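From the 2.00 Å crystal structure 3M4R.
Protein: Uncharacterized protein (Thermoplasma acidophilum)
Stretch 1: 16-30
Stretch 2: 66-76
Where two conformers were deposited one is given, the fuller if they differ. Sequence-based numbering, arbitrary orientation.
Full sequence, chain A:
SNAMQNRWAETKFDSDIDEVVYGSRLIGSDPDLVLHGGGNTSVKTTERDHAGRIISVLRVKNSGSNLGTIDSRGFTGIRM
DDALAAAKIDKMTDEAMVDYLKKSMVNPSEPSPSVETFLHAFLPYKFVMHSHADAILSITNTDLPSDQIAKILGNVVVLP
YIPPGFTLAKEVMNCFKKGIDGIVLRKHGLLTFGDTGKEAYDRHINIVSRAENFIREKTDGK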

# COMPACT_ATOMS: atom_id res chain seq x y z
N ASP A 16 9.57 1.50 -13.69
CA ASP A 16 8.80 1.14 -12.52
C ASP A 16 8.06 2.33 -11.93
O ASP A 16 6.92 2.19 -11.53
CB ASP A 16 9.69 0.53 -11.45
CG ASP A 16 10.15 -0.88 -11.83
OD1 ASP A 16 9.54 -1.48 -12.74
OD2 ASP A 16 11.12 -1.37 -11.22
N ILE A 17 8.71 3.48 -11.85
CA ILE A 17 8.03 4.65 -11.31
C ILE A 17 6.84 5.09 -12.20
O ILE A 17 5.77 5.44 -11.69
CB ILE A 17 9.04 5.79 -11.00
CG1 ILE A 17 9.85 5.43 -9.73
CG2 ILE A 17 8.30 7.12 -10.79
CD1 ILE A 17 11.18 6.27 -9.50
N ASP A 18 7.01 5.08 -13.51
CA ASP A 18 5.88 5.39 -14.40
C ASP A 18 4.71 4.45 -14.14
O ASP A 18 3.55 4.89 -14.13
CB ASP A 18 6.26 5.32 -15.90
CG ASP A 18 7.30 6.36 -16.31
OD1 ASP A 18 7.38 7.42 -15.67
OD2 ASP A 18 8.05 6.12 -17.28
N GLU A 19 5.00 3.17 -13.92
CA GLU A 19 3.93 2.20 -13.64
C GLU A 19 3.18 2.48 -12.32
O GLU A 19 1.97 2.48 -12.30
CB GLU A 19 4.48 0.77 -13.63
CG GLU A 19 3.40 -0.31 -13.41
CD GLU A 19 3.89 -1.70 -13.81
OE1 GLU A 19 5.01 -1.80 -14.29
OE2 GLU A 19 3.20 -2.70 -13.61
N VAL A 20 3.90 2.71 -11.24
CA VAL A 20 3.29 3.02 -9.94
C VAL A 20 2.52 4.34 -9.99
O VAL A 20 1.48 4.44 -9.34
CB VAL A 20 4.32 3.02 -8.74
CG1 VAL A 20 5.14 4.33 -8.64
CG2 VAL A 20 3.56 2.73 -7.41
N VAL A 21 3.02 5.33 -10.75
CA VAL A 21 2.33 6.64 -10.89
C VAL A 21 0.97 6.38 -11.56
O VAL A 21 -0.08 6.87 -11.13
CB VAL A 21 3.17 7.68 -11.71
CG1 VAL A 21 2.30 8.83 -12.28
CG2 VAL A 21 4.35 8.28 -10.84
N TYR A 22 1.00 5.58 -12.62
CA TYR A 22 -0.21 5.24 -13.34
C TYR A 22 -1.26 4.61 -12.45
O TYR A 22 -2.39 5.05 -12.42
CB TYR A 22 0.12 4.33 -14.51
CG TYR A 22 -1.10 4.02 -15.32
CD1 TYR A 22 -1.69 4.99 -16.10
CD2 TYR A 22 -1.68 2.75 -15.27
CE1 TYR A 22 -2.82 4.71 -16.84
CE2 TYR A 22 -2.80 2.46 -15.98
CZ TYR A 22 -3.38 3.44 -16.77
OH TYR A 22 -4.51 3.12 -17.49
N GLY A 23 -0.86 3.62 -11.67
CA GLY A 23 -1.77 2.95 -10.75
C GLY A 23 -2.32 3.91 -9.71
O GLY A 23 -3.49 3.84 -9.37
N SER A 24 -1.45 4.78 -9.21
CA SER A 24 -1.82 5.73 -8.17
C SER A 24 -2.88 6.66 -8.69
O SER A 24 -3.88 6.90 -8.03
CB SER A 24 -0.60 6.52 -7.77
OG SER A 24 0.32 5.61 -7.20
N ARG A 25 -2.67 7.15 -9.88
CA ARG A 25 -3.66 8.04 -10.51
C ARG A 25 -5.04 7.39 -10.64
O ARG A 25 -6.05 8.03 -10.34
CB ARG A 25 -3.14 8.53 -11.84
CG ARG A 25 -1.99 9.51 -11.69
CD ARG A 25 -1.31 9.74 -13.01
NE ARG A 25 -0.26 10.74 -12.89
CZ ARG A 25 0.49 11.19 -13.89
NH1 ARG A 25 0.26 10.79 -15.14
NH2 ARG A 25 1.42 12.11 -13.67
N LEU A 26 -5.09 6.14 -11.07
CA LEU A 26 -6.37 5.40 -11.20
C LEU A 26 -7.09 5.28 -9.86
O LEU A 26 -8.24 5.56 -9.77
CB LEU A 26 -6.12 4.00 -11.74
CG LEU A 26 -5.77 3.88 -13.22
CD1 LEU A 26 -5.77 2.42 -13.61
CD2 LEU A 26 -6.72 4.65 -14.11
N ILE A 27 -6.37 4.91 -8.81
CA ILE A 27 -6.94 4.78 -7.49
C ILE A 27 -7.44 6.13 -6.96
O ILE A 27 -8.53 6.21 -6.39
CB ILE A 27 -5.89 4.25 -6.51
CG1 ILE A 27 -5.55 2.79 -6.82
CG2 ILE A 27 -6.35 4.38 -5.06
CD1 ILE A 27 -6.72 1.91 -6.95
N GLY A 28 -6.62 7.18 -7.09
CA GLY A 28 -6.98 8.52 -6.60
C GLY A 28 -8.06 9.18 -7.44
O GLY A 28 -8.60 10.20 -7.05
N SER A 29 -8.37 8.60 -8.60
CA SER A 29 -9.43 9.13 -9.43
C SER A 29 -10.82 8.68 -8.98
O SER A 29 -11.82 9.28 -9.37
CB SER A 29 -9.19 8.77 -10.90
OG SER A 29 -8.19 9.61 -11.44
N ASP A 30 -10.88 7.65 -8.13
CA ASP A 30 -12.17 7.11 -7.64
C ASP A 30 -12.46 7.64 -6.23
O ASP A 30 -11.77 7.28 -5.29
CB ASP A 30 -12.16 5.56 -7.65
CG ASP A 30 -13.57 4.93 -7.47
OD1 ASP A 30 -14.47 5.53 -6.82
OD2 ASP A 30 -13.75 3.80 -7.96
N ASN A 66 -1.35 14.34 -3.48
CA ASN A 66 -2.35 13.31 -3.33
C ASN A 66 -2.10 12.29 -4.46
O ASN A 66 -1.37 12.57 -5.41
CB ASN A 66 -3.77 13.90 -3.33
CG ASN A 66 -4.10 14.66 -2.02
OD1 ASN A 66 -3.41 14.54 -1.01
ND2 ASN A 66 -5.18 15.41 -2.04
N LEU A 67 -2.65 11.09 -4.30
CA LEU A 67 -2.47 9.98 -5.25
C LEU A 67 -2.99 10.30 -6.65
O LEU A 67 -2.42 9.87 -7.66
CB LEU A 67 -3.27 8.78 -4.75
CG LEU A 67 -2.63 7.90 -3.67
CD1 LEU A 67 -3.63 6.83 -3.23
CD2 LEU A 67 -1.35 7.29 -4.24
N GLY A 68 -4.08 11.04 -6.67
CA GLY A 68 -4.87 11.31 -7.91
C GLY A 68 -4.10 12.03 -9.01
O GLY A 68 -4.30 11.74 -10.21
N THR A 69 -3.21 12.94 -8.60
CA THR A 69 -2.46 13.81 -9.51
C THR A 69 -0.95 13.63 -9.30
O THR A 69 -0.16 14.48 -9.64
CB THR A 69 -2.87 15.30 -9.28
OG1 THR A 69 -2.61 15.66 -7.93
CG2 THR A 69 -4.35 15.48 -9.53
N ILE A 70 -0.56 12.46 -8.79
CA ILE A 70 0.82 12.24 -8.43
C ILE A 70 1.69 12.15 -9.70
O ILE A 70 1.20 11.88 -10.80
CB ILE A 70 0.95 11.01 -7.54
CG1 ILE A 70 2.22 11.11 -6.65
CG2 ILE A 70 0.95 9.71 -8.39
CD1 ILE A 70 2.14 10.17 -5.45
N ASP A 71 2.97 12.46 -9.53
CA ASP A 71 3.98 12.25 -10.56
C ASP A 71 5.21 11.65 -9.91
O ASP A 71 5.16 11.23 -8.75
CB ASP A 71 4.26 13.55 -11.36
CG ASP A 71 4.98 14.60 -10.58
OD1 ASP A 71 5.58 14.34 -9.49
OD2 ASP A 71 4.97 15.75 -11.10
N SER A 72 6.30 11.52 -10.66
CA SER A 72 7.45 10.75 -10.17
C SER A 72 8.01 11.37 -8.90
O SER A 72 8.51 10.64 -8.04
CB SER A 72 8.55 10.64 -11.22
OG SER A 72 8.82 11.88 -11.85
N ARG A 73 7.89 12.69 -8.77
CA ARG A 73 8.35 13.43 -7.59
C ARG A 73 7.66 12.99 -6.33
O ARG A 73 8.15 13.19 -5.23
CB ARG A 73 8.10 14.95 -7.71
CG ARG A 73 8.96 15.68 -8.69
CD ARG A 73 8.47 17.12 -8.79
NE ARG A 73 7.01 17.17 -8.85
CZ ARG A 73 6.29 18.28 -8.73
NH1 ARG A 73 6.88 19.44 -8.53
NH2 ARG A 73 4.98 18.21 -8.81
N GLY A 74 6.46 12.42 -6.48
CA GLY A 74 5.71 11.99 -5.34
C GLY A 74 6.12 10.68 -4.74
O GLY A 74 5.40 10.19 -3.89
N PHE A 75 7.21 10.08 -5.21
CA PHE A 75 7.67 8.80 -4.71
C PHE A 75 9.05 8.96 -4.13
O PHE A 75 10.01 9.28 -4.84
CB PHE A 75 7.61 7.72 -5.79
CG PHE A 75 6.20 7.35 -6.08
CD1 PHE A 75 5.45 8.10 -7.00
CD2 PHE A 75 5.55 6.39 -5.30
CE1 PHE A 75 4.07 7.82 -7.19
CE2 PHE A 75 4.17 6.11 -5.49
CZ PHE A 75 3.44 6.83 -6.43
N THR A 76 9.14 8.72 -2.84
CA THR A 76 10.38 8.95 -2.07
C THR A 76 11.03 7.59 -1.95
O THR A 76 10.35 6.57 -1.69
CB THR A 76 10.06 9.60 -0.74
OG1 THR A 76 9.73 11.00 -0.95
CG2 THR A 76 11.25 9.49 0.34

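A helix that packs against an irregular segment cannot rely on a repeating ridge-and-groove fit; it must match each turn to whatever the partner offers, whether ring, methyl or bare backbone. The contact between residues 16-30 and 66-76 illustrates this well. At its apolar centre lies Phe-75, whose CA-to-CB bond points toward the helix. Val-20 CG1 sits over one face of the ring, 3.7 Å from the centroid of Phe-75 and 9° off the ring normal, a CH-pi contact of nearly ideal direction. Val-21 approaches the same ring obliquely, its CG2 3.7 Å from Phe-75 CE1, while its other methyl, CG1, lies 4.2 Å from Ile-70 CG2. Val-21 thus packs against both side chains, which also touch each other, with Ile-70 CG2 about 3.8 Å from Phe-75 CE1.

One turn on, Ser-24 shows how a small polar residue can be accommodated in such surroundings. Its OG donates a hydrogen bond to Val-20 O, 2.7 Å away on the preceding turn, and lies at the edge of the Phe-75 ring, 3.4 Å from CZ. The CB of Ser-24 meanwhile packs 3.6 Å from Ile-70 CG2 and 3.7 Å from Leu-67 CD2, and Ile-27 extends this layer, with its CG2 4.1 Å from Leu-67 CD1.

Toward the C-terminal part of stretch 1 the spacing tightens until backbone meets backbone. Gly-28 CA and Gly-68 CA are only 3.7 Å apart, an approach made possible by the absence of side chains: a CB on Gly-28 would lie 2.3 Å from Gly-68 N, a clear clash. Close packing does not guarantee bonding, however. Ser-24 O and Leu-67 O stand 3.3 Å apart, but both are acceptors; the former instead receives the backbone hydrogen bond from Gly-28 N, at 2.9 Å.

At the other end, Ile-17 CG2 reaches Ser-72 CB at 3.6 Å, where the second stretch enters a short 3-10 segment.

The polar edge belongs to Arg-25. Its CA-to-CB bond points sideways relative to the second stretch, but the extended side chain brings the guanidinium to a single carbonyl: NE and NH2 of Arg-25 donate hydrogen bonds of 2.8 and 2.9 Å, respectively, to Ile-70 O. This forked arrangement places the acceptor near the guanidinium plane, where the N-H groups point. The carboxylate of Asp-71 leads away from the helix and forms a salt bridge within its own stretch, Arg-73 NE to Asp-71 OD1 at 3.2 Å. The polar link across the contact therefore rests on a main-chain oxygen, not on paired charges.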